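Local coordinates for protein iron transport multicopper oxidase FET3 (PDB 1ZPU) that oxidises ferrous to ferric iron with molecular oxygen, using four bound copper ions, so that the iron can be taken up by the ferric permease of the yeast cell, at residues W204-E209 and N249-Q254; S200-I205 and T225-I230; N368-I373 and L473-V478; P76-C81 and I339-P344. All coordinates share one frame; numbering follows the deposited sequence.

Interaction 1 of 4, residues W204-E209 and N249-Q254; sequences WIEDHE and NFAIMQ
W204 lays one face of its indole over the CB of M253, which lies 3.7 Å from the centroid of the five-membered ring, while M253 CG sits above CZ2. W204 CG stands between the backbone N and the carbonyl carbon (chi1 72°), which turns the indole back over M253; separately, NE1 hydrogen-bonds to N288 OD1. An alanine here would probably leave M253 CB and CG without their aromatic cover and N288 OD1 without this donor. The main chains pair here too, with M253 N to W204 O at 2.8 Å. I205 pairs with I252 on the other face of this antiparallel sheet in the second plastocyanin-like domain, and opens a type II turn running to H208. E206 grips A251 twice: its N binds A251 O at 2.9 Å, and its extended side chain brings OE2 within 3.1 Å of A251 N. D207 follows, setting CB 3.7 Å from F250 CE2. H208 meets the F250 face with its CE1 edge, planes at 82°, its ring fixed by ND1 to E206 O (2.8 Å) and by NE2 to Y278.

Interaction 2 of 4, residues S200-I205 and T225-I230; sequences SQYFWI and TDMLYI
Y202 and Y229 interlock on one face of these two paired segments. The edge of Y229 comes over the face of Y202 toward its rim, Y229 CD1 being 3.5 Å from Y202 CE2, and the ring planes stand 67° apart in an edge-to-face pair. Y229 CG lies anti to the backbone N (chi1 -178°), which carries the ring across toward Y202 and S200. The far end of the ring settles against S200, whose OG donates to Y229 OH at 2.8 Å; two polar groups thus hold the phenol oxygen, S200 OG and D257 OD1. Further along, M227 fills the hollow between two aromatics. Its side chain lies beside that of W204 and points the same way, bending at chi3 so that CE rests over the six-membered indole ring, 4.2 Å from its centroid. SD lies obliquely to both rings, 5.2 Å from the Y202 centroid, a pair of Met-aromatic contacts. On the other face the bumps are aliphatic: F203 CB nears I230 CD1, and L228 and I230 pack on I192 of strand 187-194. Backbone bonds at Q201–I230 and F203–L228 join the two sides. The arrangement is that of the outermost strand 228-230 pairing antiparallel with its inner neighbour 201-205 in the five-stranded sheet of a cupredoxin-type beta sandwich, here the second plastocyanin-like domain.

Interaction 3 of 4, residues N368-I373 and L473-V478; sequences NTHTFI and LGLVLV
V476 O receives the N-H of F372 at 2.8 Å and also lies 3.2 Å from T371 CA in a CA-H...O contact. V476 N in turn binds H370 O, reaching it from above the carbonyl plane, and V478 N binds F372 O, the alternation expected of parallel strands. T371 divides its two branches between two valines: OG1 touches V476 CB at 3.4 Å, and CG2, anti to the backbone N, meets V478 CG2 at 3.8 Å. An alanine here would probably open a gap beside V476 and V478, since both of these branches would be lost. On the reverse face L475 CD2 approaches F372 CE1 at 3.9 Å, and L477 CD2 packs against F372 CB at the same separation. Before strand 371-374 begins, H370 CB lies 3.7 Å from L475 CB. That strand is the outermost of its sheet in the third plastocyanin-like domain; strand 474-479 separates it from strand 457-463, while F372, L475 and L477 press on strand 316-326 of the facing sheet.

Interaction 4 of 4, residues P76-C81 and I339-P344; sequences PFLTQC and ITYTAP
Y341 reaches across with its phenol end to L78, where Y341 OH lies 3.5 Å from L78 CD2 and the two side chains meet obliquely. Its CG is anti to the backbone N (chi1 174°), which sends the ring toward the 76-81 loop. The hydroxyl OH of Y341 also lies 3.9 Å from F77 O, too long for a bond; that carbonyl is bonded to T348. A343 follows; its backbone N lies over one face of the Y341 ring, toward the rim, while its CB stands 4.2 Å from F77 CB. P344 makes two contacts with F77. CD of its ring lies 3.8 Å from F77 CB, whereas the backbone O nears the phenyl ring obliquely, 3.2 Å from F77 CD2. The two loops belong to different parts of the molecule, 76-81 to the first plastocyanin-like domain and 339-344 to the third, so the contact is part of a domain interface. L78 and Y341 both rest on V476, F77 touches an N-linked glycan, and C81 is tied to C500 by a disulfide. Between these two segments the contact is van der Waals in kind, carbon against carbon or against an oxygen, which implies fit of shape here, while directional bonds run just beyond, from F77 and L78 to T348 and L349.

How the interactions relate
The four contacts form two groups on opposite sides of the chain's centre. Interactions 1 and 2 share W204 and I205, so strand 201-205 is paired on both edges; their centres are 10 Å apart, and Q254 NE2 reaches Q201 OE1 at 2.8 Å. Interactions 3 and 4 have centres 9 Å apart and touch through N368 O and T342 N (3.0 Å). Interactions 2 and 3, 33 Å apart between centres, hold comparable sheets of two plastocyanin-like domains. Three contacts approach copper: the S200 side chain is about 9 Å from that of the type 1 ligand C463, the side chain of L78 about 7 Å from those of the type 3 ligands H107 and H397, and residue G474 about 4 Å from the side chain of the type 3 ligand H462.

Interaction 1 of 4, residues W204-E209 and N249-Q254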
loop_
_atom_site.group_PDB
_atom_site.type_symbol
_atom_site.label_atom_id
_atom_site.label_comp_id
_atom_site.label_asym_id
_atom_site.label_seq_id
_atom_site.Cartn_x
_atom_site.Cartn_y
_atom_site.Cartn_z
ATOM N N TRP A 204 9.296 14.899 10.607
ATOM C CA TRP A 204 9.085 15.868 11.679
ATOM C C TRP A 204 9.267 17.315 11.235
ATOM O O TRP A 204 9.888 17.585 10.202
ATOM C CB TRP A 204 9.982 15.570 12.882
ATOM C CG TRP A 204 11.450 15.859 12.708
ATOM C CD1 TRP A 204 12.110 16.976 13.112
ATOM C CD2 TRP A 204 12.444 14.994 12.125
ATOM N NE1 TRP A 204 13.455 16.871 12.823
ATOM C CE2 TRP A 204 13.687 15.666 12.217
ATOM C CE3 TRP A 204 12.404 13.722 11.532
ATOM C CZ2 TRP A 204 14.879 15.109 11.746
ATOM C CZ3 TRP A 204 13.590 13.169 11.056
ATOM C CH2 TRP A 204 14.812 13.866 11.167
ATOM N N ILE A 205 8.725 18.229 12.041
ATOM C CA ILE A 205 8.786 19.655 11.778
ATOM C C ILE A 205 9.522 20.311 12.943
ATOM O O ILE A 205 9.099 20.192 14.089
ATOM C CB ILE A 205 7.366 20.244 11.645
ATOM C CG1 ILE A 205 6.586 19.497 10.564
ATOM C CG2 ILE A 205 7.412 21.722 11.338
ATOM C CD1 ILE A 205 5.105 19.821 10.539
ATOM N N GLU A 206 10.629 20.987 12.644
ATOM C CA GLU A 206 11.401 21.718 13.641
ATOM C C GLU A 206 10.493 22.588 14.495
ATOM O O GLU A 206 9.686 23.354 13.956
ATOM C CB GLU A 206 12.465 22.572 12.957
ATOM C CG GLU A 206 13.297 23.399 13.895
ATOM C CD GLU A 206 14.194 24.387 13.173
ATOM O OE1 GLU A 206 14.841 25.204 13.867
ATOM O OE2 GLU A 206 14.250 24.367 11.926
ATOM N N ASP A 207 10.616 22.421 15.819
ATOM C CA ASP A 207 9.886 23.205 16.830
ATOM C C ASP A 207 8.364 23.229 16.716
ATOM O O ASP A 207 7.727 24.144 17.235
ATOM C CB ASP A 207 10.406 24.641 16.878
ATOM C CG ASP A 207 11.707 24.746 17.607
ATOM O OD1 ASP A 207 12.742 25.076 16.964
ATOM O OD2 ASP A 207 11.689 24.470 18.827
ATOM N N HIS A 208 7.781 22.241 16.043
ATOM C CA HIS A 208 6.330 22.132 15.961
ATOM C C HIS A 208 5.886 20.729 16.326
ATOM O O HIS A 208 6.313 19.754 15.719
ATOM C CB HIS A 208 5.824 22.437 14.550
ATOM C CG HIS A 208 5.901 23.880 14.154
ATOM N ND1 HIS A 208 7.094 24.530 13.925
ATOM C CD2 HIS A 208 4.927 24.778 13.884
ATOM C CE1 HIS A 208 6.852 25.776 13.566
ATOM N NE2 HIS A 208 5.544 25.954 13.540
ATOM N N GLU A 209 5.005 20.626 17.307
ATOM C CA GLU A 209 4.392 19.348 17.637
ATOM C C GLU A 209 3.336 18.975 16.610
ATOM O O GLU A 209 2.795 19.843 15.917
ATOM C CB GLU A 209 3.771 19.402 19.034
ATOM C CG GLU A 209 4.751 19.022 20.126
ATOM C CD GLU A 209 4.262 19.345 21.523
ATOM O OE1 GLU A 209 3.088 19.760 21.680
ATOM O OE2 GLU A 209 5.065 19.180 22.468
ATOM N N ASN A 249 11.800 31.091 10.026
ATOM C CA ASN A 249 11.343 29.926 9.255
ATOM C C ASN A 249 11.845 28.601 9.834
ATOM O O ASN A 249 12.889 28.531 10.480
ATOM C CB ASN A 249 11.709 30.027 7.768
ATOM C CG ASN A 249 11.078 31.225 7.081
ATOM O OD1 ASN A 249 9.892 31.493 7.228
ATOM N ND2 ASN A 249 11.883 31.956 6.325
ATOM N N PHE A 250 11.090 27.543 9.584
ATOM C CA PHE A 250 11.345 26.256 10.215
ATOM C C PHE A 250 11.508 25.132 9.204
ATOM O O PHE A 250 10.919 25.154 8.129
ATOM C CB PHE A 250 10.210 25.927 11.164
ATOM C CG PHE A 250 10.075 26.887 12.293
ATOM C CD1 PHE A 250 9.331 28.054 12.149
ATOM C CD2 PHE A 250 10.683 26.625 13.518
ATOM C CE1 PHE A 250 9.198 28.934 13.196
ATOM C CE2 PHE A 250 10.547 27.503 14.567
ATOM C CZ PHE A 250 9.802 28.657 14.403
ATOM N N ALA A 251 12.310 24.145 9.569
ATOM C CA ALA A 251 12.621 23.042 8.674
ATOM C C ALA A 251 11.562 21.942 8.746
ATOM O O ALA A 251 11.190 21.505 9.843
ATOM C CB ALA A 251 13.971 22.484 9.022
ATOM N N ILE A 252 11.055 21.531 7.583
ATOM C CA ILE A 252 10.227 20.331 7.445
ATOM C C ILE A 252 11.196 19.222 7.050
ATOM O O ILE A 252 11.873 19.306 6.031
ATOM C CB ILE A 252 9.148 20.486 6.342
ATOM C CG1 ILE A 252 8.201 21.645 6.640
ATOM C CG2 ILE A 252 8.357 19.183 6.158
ATOM C CD1 ILE A 252 7.412 22.079 5.433
ATOM N N MET A 253 11.268 18.184 7.866
ATOM C CA MET A 253 12.340 17.209 7.763
ATOM C C MET A 253 11.834 15.809 7.444
ATOM O O MET A 253 10.922 15.309 8.096
ATOM C CB MET A 253 13.092 17.197 9.085
ATOM C CG MET A 253 14.554 16.848 8.942
ATOM S SD MET A 253 15.593 18.190 8.338
ATOM C CE MET A 253 14.447 19.532 8.444
ATOM N N GLN A 254 12.419 15.191 6.429
ATOM C CA GLN A 254 12.169 13.776 6.146
ATOM C C GLN A 254 13.496 12.979 6.097
ATOM O O GLN A 254 14.517 13.467 5.590
ATOM C CB GLN A 254 11.277 13.586 4.896
ATOM C CG GLN A 254 11.927 13.805 3.585
ATOM C CD GLN A 254 10.928 14.031 2.434
ATOM O OE1 GLN A 254 10.811 15.143 1.924
ATOM N NE2 GLN A 254 10.246 12.971 1.997
#

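Interaction 2 of 4, residues S200-I205 and T225-I230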
loop_
_atom_site.group_PDB
_atom_site.type_symbol
_atom_site.label_atom_id
_atom_site.label_comp_id
_atom_site.label_asym_id
_atom_site.label_seq_id
_atom_site.Cartn_x
_atom_site.Cartn_y
_atom_site.Cartn_z
ATOM N N SER A 200 10.675 3.240 4.248
ATOM C CA SER A 200 9.987 3.976 5.334
ATOM C C SER A 200 10.656 5.327 5.598
ATOM O O SER A 200 11.858 5.491 5.388
ATOM C CB SER A 200 10.059 3.197 6.645
ATOM O OG SER A 200 9.454 1.921 6.585
ATOM N N GLN A 201 9.907 6.297 6.093
ATOM C CA GLN A 201 10.515 7.589 6.377
ATOM C C GLN A 201 10.179 8.081 7.758
ATOM O O GLN A 201 9.067 7.859 8.254
ATOM C CB GLN A 201 10.052 8.628 5.377
ATOM C CG GLN A 201 10.448 8.337 3.938
ATOM C CD GLN A 201 10.231 9.535 3.055
ATOM O OE1 GLN A 201 10.303 10.679 3.520
ATOM N NE2 GLN A 201 9.951 9.298 1.789
ATOM N N TYR A 202 11.131 8.756 8.389
ATOM C CA TYR A 202 10.813 9.513 9.586
ATOM C C TYR A 202 10.433 10.902 9.134
ATOM O O TYR A 202 11.017 11.441 8.181
ATOM C CB TYR A 202 11.989 9.599 10.544
ATOM C CG TYR A 202 12.543 8.284 10.980
ATOM C CD1 TYR A 202 13.540 7.664 10.233
ATOM C CD2 TYR A 202 12.096 7.661 12.152
ATOM C CE1 TYR A 202 14.075 6.458 10.623
ATOM C CE2 TYR A 202 12.627 6.444 12.563
ATOM C CZ TYR A 202 13.621 5.847 11.788
ATOM O OH TYR A 202 14.180 4.633 12.138
ATOM N N PHE A 203 9.451 11.484 9.803
ATOM C CA PHE A 203 8.989 12.801 9.447
ATOM C C PHE A 203 8.816 13.657 10.681
ATOM O O PHE A 203 8.237 13.202 11.675
ATOM C CB PHE A 203 7.660 12.711 8.716
ATOM C CG PHE A 203 7.108 14.039 8.320
ATOM C CD1 PHE A 203 7.458 14.609 7.102
ATOM C CD2 PHE A 203 6.242 14.730 9.171
ATOM C CE1 PHE A 203 6.949 15.838 6.728
ATOM C CE2 PHE A 203 5.734 15.956 8.819
ATOM C CZ PHE A 203 6.091 16.522 7.598
ATOM N N TRP A 204 9.296 14.899 10.607
ATOM C CA TRP A 204 9.085 15.868 11.679
ATOM C C TRP A 204 9.267 17.315 11.235
ATOM O O TRP A 204 9.888 17.585 10.202
ATOM C CB TRP A 204 9.982 15.570 12.882
ATOM C CG TRP A 204 11.450 15.859 12.708
ATOM C CD1 TRP A 204 12.110 16.976 13.112
ATOM C CD2 TRP A 204 12.444 14.994 12.125
ATOM N NE1 TRP A 204 13.455 16.871 12.823
ATOM C CE2 TRP A 204 13.687 15.666 12.217
ATOM C CE3 TRP A 204 12.404 13.722 11.532
ATOM C CZ2 TRP A 204 14.879 15.109 11.746
ATOM C CZ3 TRP A 204 13.590 13.169 11.056
ATOM C CH2 TRP A 204 14.812 13.866 11.167
ATOM N N ILE A 205 8.725 18.229 12.041
ATOM C CA ILE A 205 8.786 19.655 11.778
ATOM C C ILE A 205 9.522 20.311 12.943
ATOM O O ILE A 205 9.099 20.192 14.089
ATOM C CB ILE A 205 7.366 20.244 11.645
ATOM C CG1 ILE A 205 6.586 19.497 10.564
ATOM C CG2 ILE A 205 7.412 21.722 11.338
ATOM C CD1 ILE A 205 5.105 19.821 10.539
ATOM N N THR A 225 2.874 14.116 19.142
ATOM C CA THR A 225 4.254 13.626 18.967
ATOM C C THR A 225 5.166 14.683 18.360
ATOM O O THR A 225 4.712 15.693 17.808
ATOM C CB THR A 225 4.373 12.448 17.943
ATOM O OG1 THR A 225 3.099 11.824 17.725
ATOM C CG2 THR A 225 5.443 11.410 18.400
ATOM N N ASP A 226 6.461 14.405 18.416
ATOM C CA ASP A 226 7.448 15.205 17.734
ATOM C C ASP A 226 7.847 14.545 16.434
ATOM O O ASP A 226 8.377 15.207 15.553
ATOM C CB ASP A 226 8.680 15.353 18.608
ATOM C CG ASP A 226 8.386 16.072 19.905
ATOM O OD1 ASP A 226 9.088 15.801 20.907
ATOM O OD2 ASP A 226 7.446 16.907 19.920
ATOM N N MET A 227 7.594 13.245 16.304
ATOM C CA MET A 227 8.104 12.491 15.161
ATOM C C MET A 227 7.201 11.323 14.717
ATOM O O MET A 227 6.622 10.610 15.546
ATOM C CB MET A 227 9.516 11.989 15.476
ATOM C CG MET A 227 10.266 11.486 14.259
ATOM S SD MET A 227 11.942 10.935 14.597
ATOM C CE MET A 227 12.673 12.425 15.251
ATOM N N LEU A 228 7.083 11.123 13.407
ATOM C CA LEU A 228 6.352 9.955 12.885
ATOM C C LEU A 228 7.268 9.009 12.143
ATOM O O LEU A 228 8.216 9.445 11.511
ATOM C CB LEU A 228 5.225 10.367 11.944
ATOM C CG LEU A 228 4.131 11.303 12.449
ATOM C CD1 LEU A 228 3.287 11.796 11.286
ATOM C CD2 LEU A 228 3.263 10.628 13.507
ATOM N N TYR A 229 6.984 7.715 12.234
ATOM C CA TYR A 229 7.583 6.726 11.346
ATOM C C TYR A 229 6.486 6.274 10.369
ATOM O O TYR A 229 5.528 5.626 10.768
ATOM C CB TYR A 229 8.143 5.549 12.152
ATOM C CG TYR A 229 8.836 4.471 11.334
ATOM C CD1 TYR A 229 10.185 4.580 10.974
ATOM C CD2 TYR A 229 8.138 3.341 10.915
ATOM C CE1 TYR A 229 10.813 3.597 10.210
ATOM C CE2 TYR A 229 8.752 2.355 10.158
ATOM C CZ TYR A 229 10.086 2.481 9.813
ATOM O OH TYR A 229 10.658 1.472 9.063
ATOM N N ILE A 230 6.607 6.641 9.102
ATOM C CA ILE A 230 5.588 6.329 8.098
ATOM C C ILE A 230 6.150 5.358 7.066
ATOM O O ILE A 230 7.100 5.710 6.338
ATOM C CB ILE A 230 5.134 7.598 7.331
ATOM C CG1 ILE A 230 4.936 8.757 8.316
ATOM C CG2 ILE A 230 3.891 7.330 6.536
ATOM C CD1 ILE A 230 4.407 10.022 7.678
#

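Interaction 3 of 4, residues N368-I373 and L473-V478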
loop_
_atom_site.group_PDB
_atom_site.type_symbol
_atom_site.label_atom_id
_atom_site.label_comp_id
_atom_site.label_asym_id
_atom_site.label_seq_id
_atom_site.Cartn_x
_atom_site.Cartn_y
_atom_site.Cartn_z
ATOM N N ASN A 368 -0.387 -22.519 -6.398
ATOM C CA ASN A 368 0.753 -21.610 -6.341
ATOM C C ASN A 368 0.302 -20.153 -6.283
ATOM O O ASN A 368 1.010 -19.215 -6.676
ATOM C CB ASN A 368 1.682 -21.842 -7.529
ATOM C CG ASN A 368 3.133 -21.778 -7.140
ATOM O OD1 ASN A 368 3.930 -22.576 -7.609
ATOM N ND2 ASN A 368 3.485 -20.843 -6.260
ATOM N N THR A 369 -0.888 -19.983 -5.746
ATOM C CA THR A 369 -1.589 -18.735 -5.820
ATOM C C THR A 369 -1.808 -18.219 -4.393
ATOM O O THR A 369 -2.107 -17.042 -4.175
ATOM C CB THR A 369 -2.892 -19.000 -6.569
ATOM O OG1 THR A 369 -3.187 -17.909 -7.443
ATOM C CG2 THR A 369 -4.033 -19.315 -5.620
ATOM N N HIS A 370 -1.589 -19.123 -3.437
ATOM C CA HIS A 370 -1.823 -18.913 -2.004
ATOM C C HIS A 370 -3.190 -18.326 -1.690
ATOM O O HIS A 370 -3.284 -17.241 -1.095
ATOM C CB HIS A 370 -0.736 -18.068 -1.347
ATOM C CG HIS A 370 -0.266 -18.627 -0.044
ATOM N ND1 HIS A 370 0.925 -18.256 0.543
ATOM C CD2 HIS A 370 -0.811 -19.567 0.767
ATOM C CE1 HIS A 370 1.083 -18.929 1.669
ATOM N NE2 HIS A 370 0.046 -19.735 1.825
ATOM N N THR A 371 -4.237 -19.052 -2.087
ATOM C CA THR A 371 -5.604 -18.589 -1.889
ATOM C C THR A 371 -6.246 -19.225 -0.670
ATOM O O THR A 371 -6.126 -20.425 -0.453
ATOM C CB THR A 371 -6.477 -18.789 -3.149
ATOM O OG1 THR A 371 -6.187 -17.752 -4.093
ATOM C CG2 THR A 371 -7.942 -18.705 -2.818
ATOM N N PHE A 372 -6.904 -18.397 0.132
ATOM C CA PHE A 372 -7.706 -18.860 1.257
ATOM C C PHE A 372 -9.154 -18.459 1.051
ATOM O O PHE A 372 -9.433 -17.380 0.514
ATOM C CB PHE A 372 -7.214 -18.249 2.558
ATOM C CG PHE A 372 -5.819 -18.631 2.907
ATOM C CD1 PHE A 372 -4.734 -17.990 2.301
ATOM C CD2 PHE A 372 -5.579 -19.626 3.849
ATOM C CE1 PHE A 372 -3.433 -18.342 2.625
ATOM C CE2 PHE A 372 -4.289 -19.981 4.186
ATOM C CZ PHE A 372 -3.208 -19.339 3.572
ATOM N N ILE A 373 -10.075 -19.321 1.473
ATOM C CA ILE A 373 -11.494 -18.988 1.413
ATOM C C ILE A 373 -12.023 -18.624 2.795
ATOM O O ILE A 373 -11.825 -19.359 3.759
ATOM C CB ILE A 373 -12.329 -20.110 0.775
ATOM C CG1 ILE A 373 -11.744 -20.458 -0.594
ATOM C CG2 ILE A 373 -13.789 -19.678 0.646
ATOM C CD1 ILE A 373 -12.449 -21.593 -1.286
ATOM N N LEU A 473 5.704 -11.704 -2.546
ATOM C CA LEU A 473 5.285 -11.721 -1.144
ATOM C C LEU A 473 3.825 -11.339 -1.047
ATOM O O LEU A 473 3.501 -10.237 -0.604
ATOM C CB LEU A 473 6.093 -10.727 -0.312
ATOM C CG LEU A 473 6.681 -11.205 1.025
ATOM C CD1 LEU A 473 7.058 -10.040 1.930
ATOM C CD2 LEU A 473 5.808 -12.213 1.773
ATOM N N GLY A 474 2.942 -12.244 -1.456
ATOM C CA GLY A 474 1.510 -11.980 -1.413
ATOM C C GLY A 474 0.657 -13.226 -1.381
ATOM O O GLY A 474 1.089 -14.296 -1.809
ATOM N N LEU A 475 -0.555 -13.078 -0.862
ATOM C CA LEU A 475 -1.530 -14.162 -0.818
ATOM C C LEU A 475 -2.932 -13.626 -1.075
ATOM O O LEU A 475 -3.178 -12.430 -0.915
ATOM C CB LEU A 475 -1.472 -14.919 0.507
ATOM C CG LEU A 475 -1.689 -14.208 1.832
ATOM C CD1 LEU A 475 -3.150 -13.945 2.057
ATOM C CD2 LEU A 475 -1.177 -15.124 2.905
ATOM N N VAL A 476 -3.844 -14.510 -1.468
ATOM C CA VAL A 476 -5.162 -14.091 -1.924
ATOM C C VAL A 476 -6.276 -14.585 -1.000
ATOM O O VAL A 476 -6.368 -15.778 -0.690
ATOM C CB VAL A 476 -5.426 -14.563 -3.371
ATOM C CG1 VAL A 476 -6.806 -14.132 -3.840
ATOM C CG2 VAL A 476 -4.351 -14.045 -4.304
ATOM N N LEU A 477 -7.120 -13.654 -0.566
ATOM C CA LEU A 477 -8.273 -13.970 0.271
ATOM C C LEU A 477 -9.571 -13.898 -0.528
ATOM O O LEU A 477 -9.890 -12.862 -1.097
ATOM C CB LEU A 477 -8.345 -13.005 1.452
ATOM C CG LEU A 477 -7.181 -13.030 2.442
ATOM C CD1 LEU A 477 -7.460 -12.071 3.569
ATOM C CD2 LEU A 477 -6.928 -14.420 3.011
ATOM N N VAL A 478 -10.313 -14.994 -0.575
ATOM C CA VAL A 478 -11.611 -14.999 -1.230
ATOM C C VAL A 478 -12.681 -15.030 -0.140
ATOM O O VAL A 478 -12.874 -16.051 0.534
ATOM C CB VAL A 478 -11.756 -16.204 -2.195
ATOM C CG1 VAL A 478 -13.125 -16.220 -2.841
ATOM C CG2 VAL A 478 -10.690 -16.152 -3.257
#

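Interaction 4 of 4, residues P76-C81 and I339-P344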
loop_
_atom_site.group_PDB
_atom_site.type_symbol
_atom_site.label_atom_id
_atom_site.label_comp_id
_atom_site.label_asym_id
_atom_site.label_seq_id
_atom_site.Cartn_x
_atom_site.Cartn_y
_atom_site.Cartn_z
ATOM N N PRO A 76 -4.620 -6.791 -11.087
ATOM C CA PRO A 76 -4.570 -7.790 -12.145
ATOM C C PRO A 76 -4.401 -9.216 -11.609
ATOM O O PRO A 76 -3.675 -9.446 -10.641
ATOM C CB PRO A 76 -3.394 -7.346 -13.019
ATOM C CG PRO A 76 -2.674 -6.296 -12.237
ATOM C CD PRO A 76 -3.653 -5.700 -11.294
ATOM N N PHE A 77 -5.135 -10.140 -12.229
ATOM C CA PHE A 77 -5.219 -11.562 -11.856
ATOM C C PHE A 77 -5.799 -11.880 -10.475
ATOM O O PHE A 77 -5.777 -13.023 -10.029
ATOM C CB PHE A 77 -3.906 -12.291 -12.154
ATOM C CG PHE A 77 -3.592 -12.342 -13.611
ATOM C CD1 PHE A 77 -2.667 -11.472 -14.162
ATOM C CD2 PHE A 77 -4.270 -13.217 -14.445
ATOM C CE1 PHE A 77 -2.393 -11.497 -15.520
ATOM C CE2 PHE A 77 -4.008 -13.255 -15.808
ATOM C CZ PHE A 77 -3.070 -12.392 -16.350
ATOM N N LEU A 78 -6.337 -10.856 -9.822
ATOM C CA LEU A 78 -7.182 -11.012 -8.642
ATOM C C LEU A 78 -8.571 -10.533 -9.022
ATOM O O LEU A 78 -9.574 -11.254 -8.881
ATOM C CB LEU A 78 -6.683 -10.121 -7.507
ATOM C CG LEU A 78 -5.539 -10.454 -6.547
ATOM C CD1 LEU A 78 -6.083 -10.854 -5.189
ATOM C CD2 LEU A 78 -4.561 -11.471 -7.096
ATOM N N THR A 79 -8.599 -9.320 -9.559
ATOM C CA THR A 79 -9.792 -8.509 -9.625
ATOM C C THR A 79 -10.178 -8.188 -11.062
ATOM O O THR A 79 -11.338 -7.902 -11.367
ATOM C CB THR A 79 -9.515 -7.235 -8.801
ATOM O OG1 THR A 79 -10.034 -7.422 -7.478
ATOM C CG2 THR A 79 -10.096 -5.970 -9.441
ATOM N N GLN A 80 -9.185 -8.254 -11.940
ATOM C CA GLN A 80 -9.321 -7.875 -13.338
ATOM C C GLN A 80 -8.163 -8.509 -14.079
ATOM O O GLN A 80 -7.214 -8.972 -13.457
ATOM C CB GLN A 80 -9.177 -6.368 -13.478
ATOM C CG GLN A 80 -7.778 -5.882 -13.114
ATOM C CD GLN A 80 -7.606 -4.400 -13.255
ATOM O OE1 GLN A 80 -8.205 -3.609 -12.519
ATOM N NE2 GLN A 80 -6.765 -4.007 -14.196
ATOM N N CYS A 81 -8.230 -8.530 -15.404
ATOM C CA CYS A 81 -7.048 -8.848 -16.188
ATOM C C CYS A 81 -6.358 -7.511 -16.514
ATOM O O CYS A 81 -6.985 -6.460 -16.371
ATOM C CB CYS A 81 -7.416 -9.667 -17.422
ATOM S SG CYS A 81 -8.636 -8.877 -18.437
ATOM N N ILE A 339 5.369 -20.680 -0.273
ATOM C CA ILE A 339 4.773 -20.225 -1.536
ATOM C C ILE A 339 5.185 -18.797 -1.909
ATOM O O ILE A 339 5.084 -17.881 -1.091
ATOM C CB ILE A 339 3.218 -20.340 -1.485
ATOM C CG1 ILE A 339 2.803 -21.802 -1.270
ATOM C CG2 ILE A 339 2.571 -19.785 -2.753
ATOM C CD1 ILE A 339 1.324 -22.011 -1.032
ATOM N N THR A 340 5.676 -18.633 -3.139
ATOM C CA THR A 340 5.819 -17.324 -3.776
ATOM C C THR A 340 4.590 -17.144 -4.629
ATOM O O THR A 340 4.254 -18.038 -5.414
ATOM C CB THR A 340 6.958 -17.296 -4.799
ATOM O OG1 THR A 340 8.016 -18.177 -4.403
ATOM C CG2 THR A 340 7.458 -15.875 -5.016
ATOM N N TYR A 341 3.930 -15.995 -4.512
ATOM C CA TYR A 341 2.758 -15.742 -5.334
ATOM C C TYR A 341 3.098 -15.822 -6.817
ATOM O O TYR A 341 3.987 -15.118 -7.305
ATOM C CB TYR A 341 2.101 -14.400 -5.027
ATOM C CG TYR A 341 0.977 -14.122 -5.993
ATOM C CD1 TYR A 341 -0.241 -14.786 -5.877
ATOM C CD2 TYR A 341 1.144 -13.236 -7.055
ATOM C CE1 TYR A 341 -1.280 -14.551 -6.781
ATOM C CE2 TYR A 341 0.113 -12.997 -7.961
ATOM C CZ TYR A 341 -1.094 -13.655 -7.814
ATOM O OH TYR A 341 -2.114 -13.426 -8.699
ATOM N N THR A 342 2.387 -16.696 -7.519
ATOM C CA THR A 342 2.545 -16.839 -8.950
ATOM C C THR A 342 1.175 -16.682 -9.591
ATOM O O THR A 342 0.303 -17.519 -9.398
ATOM C CB THR A 342 3.155 -18.195 -9.302
ATOM O OG1 THR A 342 4.087 -18.584 -8.280
ATOM C CG2 THR A 342 3.864 -18.113 -10.634
ATOM N N ALA A 343 0.999 -15.592 -10.331
ATOM C CA ALA A 343 -0.255 -15.258 -11.002
ATOM C C ALA A 343 -0.836 -16.403 -11.828
ATOM O O ALA A 343 -0.101 -17.095 -12.533
ATOM C CB ALA A 343 -0.064 -14.035 -11.879
ATOM N N PRO A 344 -2.158 -16.607 -11.731
ATOM C CA PRO A 344 -2.846 -17.659 -12.450
ATOM C C PRO A 344 -3.190 -17.278 -13.899
ATOM O O PRO A 344 -3.020 -16.120 -14.296
ATOM C CB PRO A 344 -4.117 -17.854 -11.627
ATOM C CG PRO A 344 -4.359 -16.560 -10.981
ATOM C CD PRO A 344 -3.080 -15.817 -10.899
#